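Local structure of RmpD (Hexulose-6-phosphate synthase) (3EXR) at residues A[3-8]-A[211-216]; A[36-41]-A[64-69]; A[82-87]-A[106-111]; A[112-117]-A[133-138]; A[168-173]-A[189-194]. The protein belongs to the orotidine 5'-phosphate decarboxylase / HUMPS family and folds as a TIM barrel, here one of the two subunits of a dimer. All coordinates share one frame; numbering follows the deposited sequence.

Contact 1. Residues A[3-8]-A[211-216]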
# COMPACT_ATOMS: atom_id res chain seq x y z
N LYS A 3 31.29 10.04 1.77
CA LYS A 3 30.29 11.07 1.35
C LYS A 3 29.96 10.95 -0.13
O LYS A 3 30.85 10.77 -0.97
CB LYS A 3 30.80 12.47 1.66
N GLN A 4 28.68 11.07 -0.46
CA GLN A 4 28.25 11.10 -1.84
C GLN A 4 27.26 12.24 -2.04
O GLN A 4 26.71 12.78 -1.08
CB GLN A 4 27.63 9.76 -2.26
CG GLN A 4 26.49 9.29 -1.37
CD GLN A 4 25.92 7.97 -1.81
OE1 GLN A 4 26.68 7.02 -2.06
NE2 GLN A 4 24.59 7.88 -1.91
N LEU A 5 27.04 12.59 -3.29
CA LEU A 5 26.04 13.58 -3.64
C LEU A 5 24.63 13.03 -3.42
O LEU A 5 24.41 11.81 -3.44
CB LEU A 5 26.17 13.92 -5.11
CG LEU A 5 27.37 14.73 -5.60
CD1 LEU A 5 27.26 14.91 -7.10
CD2 LEU A 5 27.39 16.08 -4.91
N PRO A 6 23.65 13.91 -3.22
CA PRO A 6 22.26 13.41 -3.25
C PRO A 6 21.98 12.66 -4.54
O PRO A 6 22.42 13.09 -5.61
CB PRO A 6 21.41 14.68 -3.18
CG PRO A 6 22.32 15.70 -2.46
CD PRO A 6 23.72 15.36 -2.97
N ASN A 7 21.21 11.57 -4.43
CA ASN A 7 20.78 10.80 -5.58
C ASN A 7 19.67 11.54 -6.31
O ASN A 7 18.91 12.29 -5.71
CB ASN A 7 20.21 9.45 -5.13
CG ASN A 7 21.25 8.49 -4.59
OD1 ASN A 7 21.01 7.84 -3.56
ND2 ASN A 7 22.37 8.33 -5.29
N LEU A 8 19.59 11.33 -7.62
CA LEU A 8 18.43 11.62 -8.40
C LEU A 8 17.69 10.30 -8.64
O LEU A 8 18.25 9.37 -9.22
CB LEU A 8 18.80 12.23 -9.75
CG LEU A 8 17.62 12.41 -10.71
CD1 LEU A 8 16.44 13.17 -10.10
CD2 LEU A 8 18.04 13.06 -12.00
N ALA A 211 20.24 17.88 -16.25
CA ALA A 211 20.29 19.26 -15.72
C ALA A 211 20.01 19.25 -14.22
O ALA A 211 20.62 19.99 -13.46
CB ALA A 211 19.32 20.14 -16.43
N PHE A 212 19.10 18.37 -13.80
CA PHE A 212 18.72 18.25 -12.40
C PHE A 212 19.94 17.74 -11.61
O PHE A 212 20.31 18.32 -10.58
CB PHE A 212 17.54 17.28 -12.30
CG PHE A 212 16.79 17.32 -10.99
CD1 PHE A 212 15.51 17.84 -10.93
CD2 PHE A 212 17.32 16.73 -9.85
CE1 PHE A 212 14.80 17.83 -9.72
CE2 PHE A 212 16.61 16.72 -8.65
CZ PHE A 212 15.34 17.27 -8.60
N LYS A 213 20.62 16.71 -12.14
CA LYS A 213 21.79 16.16 -11.48
C LYS A 213 22.97 17.17 -11.50
O LYS A 213 23.75 17.23 -10.52
CB LYS A 213 22.15 14.79 -12.10
CG LYS A 213 23.28 14.06 -11.43
CD LYS A 213 22.80 13.29 -10.20
CE LYS A 213 23.97 12.95 -9.29
NZ LYS A 213 23.51 12.35 -8.01
N ASP A 214 23.08 17.97 -12.57
CA ASP A 214 24.11 19.02 -12.66
C ASP A 214 23.94 20.02 -11.49
O ASP A 214 24.92 20.48 -10.89
CB ASP A 214 24.01 19.79 -13.99
CG ASP A 214 24.54 19.04 -15.19
OD1 ASP A 214 25.26 18.04 -15.05
OD2 ASP A 214 24.24 19.46 -16.34
N GLU A 215 22.70 20.37 -11.19
CA GLU A 215 22.41 21.33 -10.14
C GLU A 215 22.64 20.74 -8.74
O GLU A 215 23.12 21.43 -7.84
CB GLU A 215 20.99 21.88 -10.29
CG GLU A 215 20.56 22.86 -9.22
CD GLU A 215 21.26 24.23 -9.35
OE1 GLU A 215 22.20 24.37 -10.17
OE2 GLU A 215 20.85 25.16 -8.61
N ILE A 216 22.28 19.47 -8.56
CA ILE A 216 22.68 18.74 -7.35
C ILE A 216 24.20 18.84 -7.17
O ILE A 216 24.67 19.16 -6.11
CB ILE A 216 22.24 17.26 -7.40
CG1 ILE A 216 20.72 17.14 -7.30
CG2 ILE A 216 22.94 16.47 -6.30
CD1 ILE A 216 20.21 15.68 -7.54

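Contact 2. Residues A[36-41]-A[64-69]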
# COMPACT_ATOMS: atom_id res chain seq x y z
N ALA A 36 9.74 1.65 -9.29
CA ALA A 36 8.44 1.17 -9.71
C ALA A 36 7.42 1.62 -8.69
O ALA A 36 7.37 1.08 -7.56
CB ALA A 36 8.46 -0.36 -9.79
N GLY A 37 6.60 2.61 -9.05
CA GLY A 37 5.69 3.21 -8.09
C GLY A 37 4.49 2.33 -7.76
O GLY A 37 4.13 1.45 -8.52
N THR A 38 3.85 2.61 -6.61
CA THR A 38 2.76 1.75 -6.12
C THR A 38 1.61 1.68 -7.12
O THR A 38 1.05 0.60 -7.34
CB THR A 38 2.18 2.29 -4.80
OG1 THR A 38 3.24 2.72 -3.94
CG2 THR A 38 1.40 1.21 -4.09
N VAL A 39 1.24 2.81 -7.72
CA VAL A 39 0.15 2.81 -8.70
C VAL A 39 0.44 1.81 -9.83
O VAL A 39 -0.45 1.12 -10.34
CB VAL A 39 -0.06 4.22 -9.30
CG1 VAL A 39 -1.01 4.14 -10.50
CG2 VAL A 39 -0.57 5.19 -8.23
N CYS A 40 1.69 1.77 -10.26
CA CYS A 40 2.12 0.91 -11.34
C CYS A 40 2.17 -0.55 -10.91
O CYS A 40 1.65 -1.42 -11.60
CB CYS A 40 3.48 1.34 -11.88
SG CYS A 40 3.78 0.66 -13.52
N LEU A 41 2.79 -0.83 -9.76
CA LEU A 41 2.85 -2.19 -9.27
C LEU A 41 1.46 -2.80 -9.05
O LEU A 41 1.22 -3.96 -9.37
CB LEU A 41 3.69 -2.29 -8.01
CG LEU A 41 5.19 -2.02 -8.20
CD1 LEU A 41 5.83 -1.99 -6.85
CD2 LEU A 41 5.82 -3.13 -9.06
N ASP A 64 8.14 0.11 -4.86
CA ASP A 64 7.36 0.98 -3.99
C ASP A 64 6.04 0.30 -3.65
O ASP A 64 5.00 0.68 -4.14
CB ASP A 64 7.17 2.32 -4.69
CG ASP A 64 6.36 3.33 -3.90
OD1 ASP A 64 6.26 3.26 -2.67
OD2 ASP A 64 5.80 4.26 -4.53
N THR A 65 6.11 -0.71 -2.78
CA THR A 65 4.90 -1.46 -2.43
C THR A 65 4.09 -0.83 -1.29
O THR A 65 2.95 -1.21 -1.07
CB THR A 65 5.23 -2.89 -1.98
OG1 THR A 65 6.11 -2.84 -0.86
CG2 THR A 65 5.97 -3.63 -3.06
N LYS A 66 4.68 0.10 -0.54
CA LYS A 66 4.03 0.71 0.62
C LYS A 66 3.44 -0.39 1.49
O LYS A 66 2.30 -0.31 1.98
CB LYS A 66 2.99 1.74 0.17
CG LYS A 66 3.65 2.96 -0.46
CD LYS A 66 2.67 4.08 -0.77
CE LYS A 66 3.35 5.37 -1.24
NZ LYS A 66 4.21 5.20 -2.47
N CYS A 67 4.25 -1.43 1.66
CA CYS A 67 3.86 -2.64 2.39
C CYS A 67 3.38 -2.35 3.81
O CYS A 67 4.06 -1.66 4.58
CB CYS A 67 5.03 -3.61 2.40
SG CYS A 67 4.80 -5.03 3.41
N ALA A 68 2.19 -2.86 4.13
CA ALA A 68 1.58 -2.69 5.45
C ALA A 68 1.58 -3.96 6.30
O ALA A 68 1.44 -3.86 7.52
CB ALA A 68 0.14 -2.20 5.33
N ASP A 69 1.71 -5.12 5.65
CA ASP A 69 1.57 -6.39 6.32
C ASP A 69 2.19 -7.48 5.43
O ASP A 69 2.49 -7.24 4.24
CB ASP A 69 0.07 -6.66 6.56
CG ASP A 69 -0.22 -7.66 7.66
OD1 ASP A 69 0.70 -8.27 8.24
OD2 ASP A 69 -1.41 -7.89 7.91

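Contact 3. Residues A[82-87]-A[106-111]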
# COMPACT_ATOMS: atom_id res chain seq x y z
N GLY A 82 14.64 -8.65 -8.20
CA GLY A 82 15.82 -7.79 -8.30
C GLY A 82 15.78 -6.42 -7.59
O GLY A 82 16.70 -5.62 -7.77
N ALA A 83 14.75 -6.14 -6.79
CA ALA A 83 14.73 -4.88 -6.05
C ALA A 83 15.87 -4.72 -5.06
O ALA A 83 16.30 -5.70 -4.41
CB ALA A 83 13.40 -4.69 -5.30
N ASP A 84 16.34 -3.48 -4.93
CA ASP A 84 17.27 -3.12 -3.85
C ASP A 84 16.56 -2.57 -2.61
O ASP A 84 16.83 -3.01 -1.48
CB ASP A 84 18.25 -2.07 -4.37
CG ASP A 84 19.15 -2.62 -5.47
OD1 ASP A 84 19.77 -3.71 -5.29
OD2 ASP A 84 19.27 -1.96 -6.52
N TRP A 85 15.65 -1.63 -2.83
CA TRP A 85 14.92 -0.96 -1.77
C TRP A 85 13.45 -1.26 -1.93
O TRP A 85 12.97 -1.34 -3.05
CB TRP A 85 15.10 0.55 -1.81
CG TRP A 85 16.53 0.98 -1.66
CD1 TRP A 85 17.57 0.24 -1.20
CD2 TRP A 85 17.07 2.27 -2.00
NE1 TRP A 85 18.72 0.98 -1.21
CE2 TRP A 85 18.45 2.23 -1.70
CE3 TRP A 85 16.53 3.44 -2.54
CZ2 TRP A 85 19.30 3.32 -1.91
CZ3 TRP A 85 17.38 4.54 -2.76
CH2 TRP A 85 18.74 4.46 -2.45
N MET A 86 12.76 -1.45 -0.81
CA MET A 86 11.31 -1.55 -0.82
C MET A 86 10.72 -0.58 0.20
O MET A 86 11.27 -0.42 1.31
CB MET A 86 10.85 -2.97 -0.48
CG MET A 86 9.37 -3.17 -0.73
SD MET A 86 8.70 -4.75 -0.24
CE MET A 86 8.53 -4.59 1.55
N THR A 87 9.59 0.03 -0.14
CA THR A 87 8.88 0.86 0.82
C THR A 87 7.91 0.07 1.70
O THR A 87 7.19 -0.84 1.25
CB THR A 87 8.13 2.04 0.15
OG1 THR A 87 7.17 1.55 -0.79
CG2 THR A 87 9.11 2.96 -0.62
N ASP A 106 18.21 -11.00 3.17
CA ASP A 106 18.56 -12.40 2.90
C ASP A 106 18.87 -12.63 1.42
O ASP A 106 19.81 -13.35 1.07
CB ASP A 106 17.42 -13.33 3.32
CG ASP A 106 17.79 -14.78 3.18
OD1 ASP A 106 18.78 -15.19 3.83
OD2 ASP A 106 17.15 -15.54 2.43
N ILE A 107 18.09 -12.00 0.54
CA ILE A 107 18.28 -12.16 -0.90
C ILE A 107 19.33 -11.19 -1.48
O ILE A 107 20.09 -11.53 -2.39
CB ILE A 107 16.91 -12.04 -1.64
CG1 ILE A 107 16.10 -13.34 -1.48
CG2 ILE A 107 17.10 -11.68 -3.12
CD1 ILE A 107 16.77 -14.58 -2.03
N ASN A 108 19.38 -9.99 -0.89
CA ASN A 108 20.23 -8.91 -1.35
C ASN A 108 21.04 -8.31 -0.18
O ASN A 108 20.75 -7.22 0.30
CB ASN A 108 19.32 -7.84 -2.01
CG ASN A 108 20.10 -6.72 -2.75
OD1 ASN A 108 21.34 -6.52 -2.59
ND2 ASN A 108 19.36 -5.96 -3.54
N PRO A 109 22.04 -9.05 0.33
CA PRO A 109 22.80 -8.54 1.48
C PRO A 109 23.54 -7.25 1.23
O PRO A 109 23.66 -6.45 2.16
CB PRO A 109 23.78 -9.68 1.80
CG PRO A 109 23.74 -10.60 0.68
CD PRO A 109 22.47 -10.40 -0.09
N ASP A 110 24.00 -7.03 0.00
CA ASP A 110 24.85 -5.88 -0.31
C ASP A 110 24.07 -4.56 -0.30
O ASP A 110 24.60 -3.55 0.16
CB ASP A 110 25.50 -6.02 -1.67
CG ASP A 110 26.41 -7.22 -1.77
OD1 ASP A 110 26.76 -7.80 -0.71
OD2 ASP A 110 26.78 -7.62 -2.90
N LYS A 111 22.85 -4.58 -0.84
CA LYS A 111 22.09 -3.34 -1.04
C LYS A 111 20.68 -3.33 -0.43
O LYS A 111 20.06 -2.27 -0.34
CB LYS A 111 22.00 -3.02 -2.55
CG LYS A 111 23.32 -2.77 -3.33
CD LYS A 111 23.08 -1.89 -4.61
CE LYS A 111 22.69 -2.69 -5.92
NZ LYS A 111 22.10 -1.93 -7.17
O HOH W 1 21.25 -0.01 -0.06

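Contact 4. Residues A[112-117]-A[133-138]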
# COMPACT_ATOMS: atom_id res chain seq x y z
N GLY A 112 20.16 -4.49 -0.01
CA GLY A 112 18.78 -4.63 0.46
C GLY A 112 18.41 -3.76 1.64
O GLY A 112 19.06 -3.82 2.69
N GLU A 113 17.36 -2.95 1.49
CA GLU A 113 16.91 -2.04 2.52
C GLU A 113 15.42 -1.76 2.44
O GLU A 113 14.83 -1.83 1.34
CB GLU A 113 17.61 -0.68 2.37
CG GLU A 113 19.09 -0.64 2.70
CD GLU A 113 19.56 0.78 2.99
OE1 GLU A 113 18.94 1.45 3.86
OE2 GLU A 113 20.52 1.21 2.34
N ILE A 114 14.86 -1.39 3.59
CA ILE A 114 13.51 -0.88 3.72
C ILE A 114 13.54 0.65 3.86
O ILE A 114 14.47 1.23 4.47
CB ILE A 114 12.79 -1.56 4.92
CG1 ILE A 114 12.81 -3.08 4.74
CG2 ILE A 114 11.36 -1.05 5.10
CD1 ILE A 114 12.20 -3.62 3.49
N GLN A 115 12.54 1.28 3.26
CA GLN A 115 12.31 2.73 3.38
C GLN A 115 10.91 2.94 3.93
O GLN A 115 9.97 2.32 3.46
CB GLN A 115 12.38 3.39 1.99
CG GLN A 115 13.60 3.07 1.14
CD GLN A 115 13.54 3.79 -0.19
OE1 GLN A 115 12.61 3.54 -0.97
NE2 GLN A 115 14.48 4.73 -0.44
N VAL A 116 10.77 3.85 4.89
CA VAL A 116 9.48 4.17 5.47
C VAL A 116 8.84 5.36 4.73
O VAL A 116 9.35 6.49 4.72
CB VAL A 116 9.55 4.50 6.95
CG1 VAL A 116 8.14 4.71 7.52
CG2 VAL A 116 10.23 3.37 7.74
N GLU A 117 7.68 5.09 4.14
CA GLU A 117 6.84 6.09 3.49
C GLU A 117 5.99 6.83 4.52
O GLU A 117 5.22 6.22 5.24
CB GLU A 117 5.95 5.41 2.43
CG GLU A 117 6.64 5.24 1.07
CD GLU A 117 6.70 6.51 0.22
OE1 GLU A 117 6.29 7.58 0.71
OE2 GLU A 117 7.16 6.45 -0.94
N ALA A 133 14.83 -0.75 14.90
CA ALA A 133 14.52 -1.97 14.14
C ALA A 133 15.44 -2.15 12.92
O ALA A 133 15.26 -3.11 12.15
CB ALA A 133 13.04 -2.00 13.71
N GLY A 134 16.42 -1.25 12.77
CA GLY A 134 17.44 -1.29 11.71
C GLY A 134 17.03 -0.66 10.39
O GLY A 134 17.64 -0.89 9.38
N ILE A 135 15.98 0.15 10.43
CA ILE A 135 15.48 0.84 9.25
C ILE A 135 15.77 2.34 9.35
O ILE A 135 15.29 3.06 10.25
CB ILE A 135 13.98 0.53 9.08
CG1 ILE A 135 13.82 -0.98 8.79
CG2 ILE A 135 13.34 1.40 7.96
CD1 ILE A 135 12.46 -1.55 8.96
N SER A 136 16.54 2.82 8.38
CA SER A 136 17.11 4.17 8.49
C SER A 136 16.96 5.00 7.24
O SER A 136 17.74 5.91 7.02
CB SER A 136 18.57 4.11 8.94
OG SER A 136 19.38 3.47 7.99
N GLN A 137 15.95 4.68 6.43
CA GLN A 137 15.52 5.53 5.32
C GLN A 137 14.06 5.89 5.49
O GLN A 137 13.23 5.03 5.87
CB GLN A 137 15.69 4.83 3.97
CG GLN A 137 17.12 4.68 3.51
CD GLN A 137 17.18 4.43 2.01
OE1 GLN A 137 16.72 5.26 1.22
NE2 GLN A 137 17.77 3.29 1.60
N ALA A 138 13.74 7.14 5.19
CA ALA A 138 12.37 7.65 5.24
C ALA A 138 12.10 8.53 4.05
O ALA A 138 12.99 9.27 3.61
CB ALA A 138 12.14 8.41 6.52
O HOH W 2 16.96 1.24 5.83

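Contact 5. Residues A[168-173]-A[189-194]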
# COMPACT_ATOMS: atom_id res chain seq x y z
N GLY A 168 19.29 10.46 12.40
CA GLY A 168 20.05 9.39 11.76
C GLY A 168 19.42 8.80 10.50
O GLY A 168 19.95 7.84 9.96
N PHE A 169 18.32 9.38 10.03
CA PHE A 169 17.73 8.95 8.74
C PHE A 169 18.46 9.47 7.51
O PHE A 169 18.91 10.65 7.46
CB PHE A 169 16.25 9.34 8.63
CG PHE A 169 15.34 8.51 9.50
CD1 PHE A 169 14.82 7.30 9.04
CD2 PHE A 169 15.03 8.92 10.79
CE1 PHE A 169 13.98 6.52 9.84
CE2 PHE A 169 14.19 8.17 11.59
CZ PHE A 169 13.65 6.97 11.12
N ARG A 170 18.55 8.60 6.50
CA ARG A 170 18.76 9.05 5.13
C ARG A 170 17.38 9.38 4.57
O ARG A 170 16.56 8.48 4.39
CB ARG A 170 19.48 7.98 4.30
CG ARG A 170 21.02 8.00 4.50
CD ARG A 170 21.68 6.69 4.04
NE ARG A 170 21.17 5.58 4.85
CZ ARG A 170 20.87 4.36 4.40
NH1 ARG A 170 21.10 4.00 3.15
NH2 ARG A 170 20.35 3.50 5.26
N VAL A 171 17.14 10.66 4.37
CA VAL A 171 15.83 11.17 4.00
C VAL A 171 15.74 11.44 2.49
O VAL A 171 16.56 12.13 1.90
CB VAL A 171 15.46 12.43 4.81
CG1 VAL A 171 14.14 13.04 4.36
CG2 VAL A 171 15.42 12.09 6.30
N SER A 172 14.73 10.85 1.86
CA SER A 172 14.39 11.18 0.49
C SER A 172 13.24 12.17 0.52
O SER A 172 12.35 12.06 1.36
CB SER A 172 13.93 9.93 -0.26
OG SER A 172 14.95 9.01 -0.39
N VAL A 173 13.27 13.15 -0.39
CA VAL A 173 12.15 14.07 -0.50
C VAL A 173 11.49 13.95 -1.87
O VAL A 173 12.14 13.60 -2.87
CB VAL A 173 12.56 15.56 -0.22
CG1 VAL A 173 13.05 15.76 1.18
CG2 VAL A 173 13.61 16.01 -1.21
N ASP A 189 21.12 18.04 4.12
CA ASP A 189 21.79 16.81 3.72
C ASP A 189 20.79 15.75 3.19
O ASP A 189 20.68 14.65 3.71
CB ASP A 189 22.56 16.28 4.94
CG ASP A 189 23.45 15.10 4.62
OD1 ASP A 189 24.05 15.07 3.53
OD2 ASP A 189 23.60 14.17 5.46
N VAL A 190 20.07 16.13 2.15
CA VAL A 190 19.07 15.27 1.50
C VAL A 190 19.79 14.07 0.90
O VAL A 190 20.80 14.22 0.20
CB VAL A 190 18.30 16.03 0.38
CG1 VAL A 190 17.42 15.09 -0.44
CG2 VAL A 190 17.48 17.17 0.96
N PHE A 191 19.25 12.87 1.13
CA PHE A 191 19.87 11.63 0.61
C PHE A 191 19.53 11.39 -0.85
O PHE A 191 20.40 11.04 -1.64
CB PHE A 191 19.44 10.43 1.48
CG PHE A 191 19.83 9.08 0.91
CD1 PHE A 191 21.17 8.72 0.80
CD2 PHE A 191 18.86 8.17 0.53
CE1 PHE A 191 21.54 7.49 0.30
CE2 PHE A 191 19.24 6.92 0.02
CZ PHE A 191 20.58 6.59 -0.09
N THR A 192 18.26 11.58 -1.19
CA THR A 192 17.74 11.38 -2.53
C THR A 192 16.64 12.37 -2.83
O THR A 192 15.77 12.61 -1.98
CB THR A 192 17.16 9.96 -2.68
OG1 THR A 192 18.19 8.98 -2.50
CG2 THR A 192 16.59 9.75 -4.09
N PHE A 193 16.66 12.92 -4.05
CA PHE A 193 15.55 13.73 -4.58
C PHE A 193 14.75 12.84 -5.55
O PHE A 193 15.32 12.31 -6.50
CB PHE A 193 16.08 14.96 -5.32
CG PHE A 193 16.65 16.00 -4.40
CD1 PHE A 193 15.81 16.89 -3.72
CD2 PHE A 193 18.01 16.07 -4.17
CE1 PHE A 193 16.36 17.85 -2.84
CE2 PHE A 193 18.55 17.03 -3.31
CZ PHE A 193 17.72 17.91 -2.65
N ILE A 194 13.45 12.67 -5.32
CA ILE A 194 12.61 11.79 -6.15
C ILE A 194 11.78 12.67 -7.09
O ILE A 194 10.88 13.37 -6.64
CB ILE A 194 11.66 10.94 -5.31
CG1 ILE A 194 12.41 10.11 -4.27
CG2 ILE A 194 10.82 10.05 -6.23
CD1 ILE A 194 11.47 9.42 -3.26
O HOH W 3 19.48 12.36 4.46

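Contact 1. Residues A[3-8]-A[211-216]
Ile216 and Pro6 form the apolar centre of this contact. CG2 of Ile216 rests on the proline ring, 3.6 Å from Pro6 CD, with Pro6 CB and CG only slightly farther off. The two side chains slide past each other in opposite directions. With Ile216 CG1 beside the backbone N (chi1 -70°), CG2 is anti to that N and meets the proline. The CD1 branch of Ile216 runs on toward Leu8 CB, at 4.3 Å. Leu8 in turn sends CD1 obliquely to the Phe212 ring, 3.7 Å from Phe212 CD2. Leu5 sits farther out, with its CB 4.3 Å from Ile216 CG2.

Lys213 makes the polar edge. Its chain bends at chi2 (83°), and its CD passes 4.2 Å from Leu8 CB. The ammonium at its end reaches the 3-8 backbone, where Lys213 NZ donates to Pro6 O at 2.7 Å. The donor is tilted 21° from the carbonyl plane. Asp32 takes the same ammonium in a salt bridge and also accepts from the backbone N of Leu8, which ties the lysine to the start of the strand. Trp220 and Phe193 pack beside the apolar part.

The C-terminal helix 205-220 thus lies against the entry of the first barrel strand, 7-12. This is the closure of a TIM barrel, in which the last helix packs on the outside of the sheet where the first and last strands meet.

Contact 2. Residues A[36-41]-A[64-69]
Gly37 and Asp64 bring the two backbones within 5.0 Å of each other, CA to CA, and Asp64 N donates to Ala36 O at 3.0 Å, a bond between neighbouring parallel strands just before helix 38-44 begins. Gly37 is the N-cap residue of that helix.

Thr38, in the first turn, and Asp64 carry the side-chain contact. Thr38 OG1 lies beside its own backbone N (chi1 -42°). From there the hydroxyl donates to Asp64 O at 2.7 Å, meeting the carbonyl from above its plane, 38° out of it. Thr38 OG1 also accepts from Lys66 NZ at 3.0 Å, and the Thr38 and Lys66 side chains cross at about a right angle. Thr38 N makes a weak bond to Asp64 OD2 at 3.3 Å.

Lys66 turns its ammonium back at chi4 (58°) onto the carboxylate of Asp64. Lys66 NZ donates to Asp64 OD1, on its syn lone pair, and lies 2.8 Å from Asp64 OD2 in the same salt bridge. Asp64 OD1 also accepts from the hydroxyl of Thr87. The carboxylate of Glu35 lies close to that of Asp64. On the apolar side Leu41 CD1 reaches Thr65 CG2 at 4.1 Å.

The contact joins strands 33-36 and 60-67 at their C-terminal ends, the end of a TIM barrel where active sites are found. Strand 85-89 flanks it through Thr87, helix 47-55 packs on Ala36, and helix 71-79 packs on Thr65. The second subunit comes close as well: its Leu42 packs on Thr65 and its Ala68 on Lys66.

Contact 3. Residues A[82-87]-A[106-111]
The indole of Trp85 meets Lys111 O at its edge, near the ring plane. Trp85 NE1 and Lys111 O are 3.6 Å apart, and a water bridges them: it accepts from Trp85 NE1 at 3.0 Å and donates to Lys111 O. The water also lies in the ring plane.

This is part of the beta-alpha-beta unit of strand 85-89, helix 94-107 and strand 113-117 in the TIM barrel. The contact ties the loop that follows the helix to the residues around the start of strand 85-89.

The amide of Asn108 is the second flat group. Its ND2 gives one N-H to Ala83 O at 3.2 Å and one to Asp84 OD1 at 2.9 Å. Both acceptors lie in the amide plane, which fixes its rotation. Asp84 OD1 uses its anti lone pair, and the carboxylate and amide planes stand 63° apart. The amide oxygen, Asn108 OD1, accepts from Lys111 N at 3.0 Å, an Asx motif just after the helix.

Arg53 forms a salt bridge with Asp84 OD2, which also accepts from Ile61 N. The Lys111 chain bends at chi3 (-88°), which lays CE beside the carboxylate. Lys111 NZ makes a salt bridge with Asp84 OD2 at 2.9 Å, from 41° above the carboxylate plane.

Contact 4. Residues A[112-117]-A[133-138]
Gln137 joins Glu113 and Gln115 through the two ends of its amide. Gln137 NE2 donates to Glu113 OE1 at 3.1 Å, nearly straight at 174°, with the acceptor in the amide plane. The carboxylate is met from above its plane, and the two side chains cross at about a right angle. On the other end, Gln137 OE1 accepts from Gln115 NE2 at 2.8 Å. That donor stands above the carbonyl plane of Gln137, and the two amide planes are 79° apart. With both ends engaged, the Gln137 amide is fixed in rotation. Glu113 OE1 has a further partner in Arg170, a salt bridge. A water adds to the polar group: it donates to Glu113 OE1 and to Ile114 O, and accepts from Ser136 N.

The backbones pair in parallel. Val116 N donates to Gln137 O at 2.9 Å, and Val116 lies opposite Ala138 with CA atoms 4.5 Å apart. These are strands 113-117 and 137-141, neighbours in the TIM barrel joined by helix 124-132 in a beta-alpha-beta unit. Ala138 CA also makes a CA-H...O contact with Val116 O.

The apolar contacts centre on Ile135. Its CG1 lies 4.0 Å from Ile114 CB, the two side chains passing at a slant. Ile135 CG2 meets Val116 CG2 at 3.7 Å, these side chains crossing at about a right angle. Met97 of helix 94-107 packs on Ile135, and Ala100 and Arg101 of the same helix pack on Ile114.

Contact 5. Residues A[168-173]-A[189-194]
Arg170 and Phe191 lie side by side and point the same way. The aliphatic part of the arginine runs over one face of the ring, with Arg170 CB 3.6 Å from Phe191 CG and offset toward the rim, a CH-pi contact. Arg170 CG and CD follow along the CD1 and CE1 side. Phe191 CG is anti to its backbone N (chi1 171°), which carries the ring out alongside the arginine. The guanidinium plane is turned 70° from the ring, and the cation-pi attraction is long and at most weak. The guanidinium has stronger partners: NH2 of Arg170 bonds to Ser136 OG and forms a salt bridge with Glu113. Ser172 OG lies at the edge of the Phe191 ring, near its plane, and 3.3 Å from Thr192 CB.

Val173 and Phe193 also lie side by side, pointing the same way. Val173 CG2 approaches the ring obliquely, 3.5 Å from Phe193 CD1. Val190 CG1 sits above the centre of one face of that ring, and also touches Val173 CG2 at 4.0 Å.

The backbones hold these pairs in register. Phe191 N donates to Val171 O at 2.9 Å, Val173 N to Thr192 O at 3.0 Å, and Ile194 N to Val173 O at 2.9 Å. Ser172 pairs with Thr192 and Val173 with Phe193, and the two pairs send their side chains to different faces of the sheet. A water links Val171 N with Asp189 O.

Strands 170-174 and 192-195, whose axes cross at -23°, are the last two of the TIM barrel. Helix 155-167 covers Val171, strand 137-141 adjoins Ser172, and strand 7-12 lies beside Thr192 and Ile194.

In the fold
All five contacts lie on one closed eight-stranded parallel barrel. Contact 1 spans the chain ends, and contacts 2 to 5 are nested inside its loop. Contacts 1 and 5 have centres 12 Å apart and join where Asn7 pairs with Phe191 and Phe193. Contacts 2 and 3 meet at Thr87. Contacts 3 and 4, 11 Å apart between centres, share the pairing of strands 85-89 and 113-117, and Trp85 packs on Gln115 and Gln137. Contacts 4 and 5, 12 Å apart between centres, also join where Ser136 pairs with Arg170 through the backbone. Contacts 1 and 2 lie on opposite sides of the chain's centre, 25 Å apart between centres. Contact 2 alone meets the second subunit.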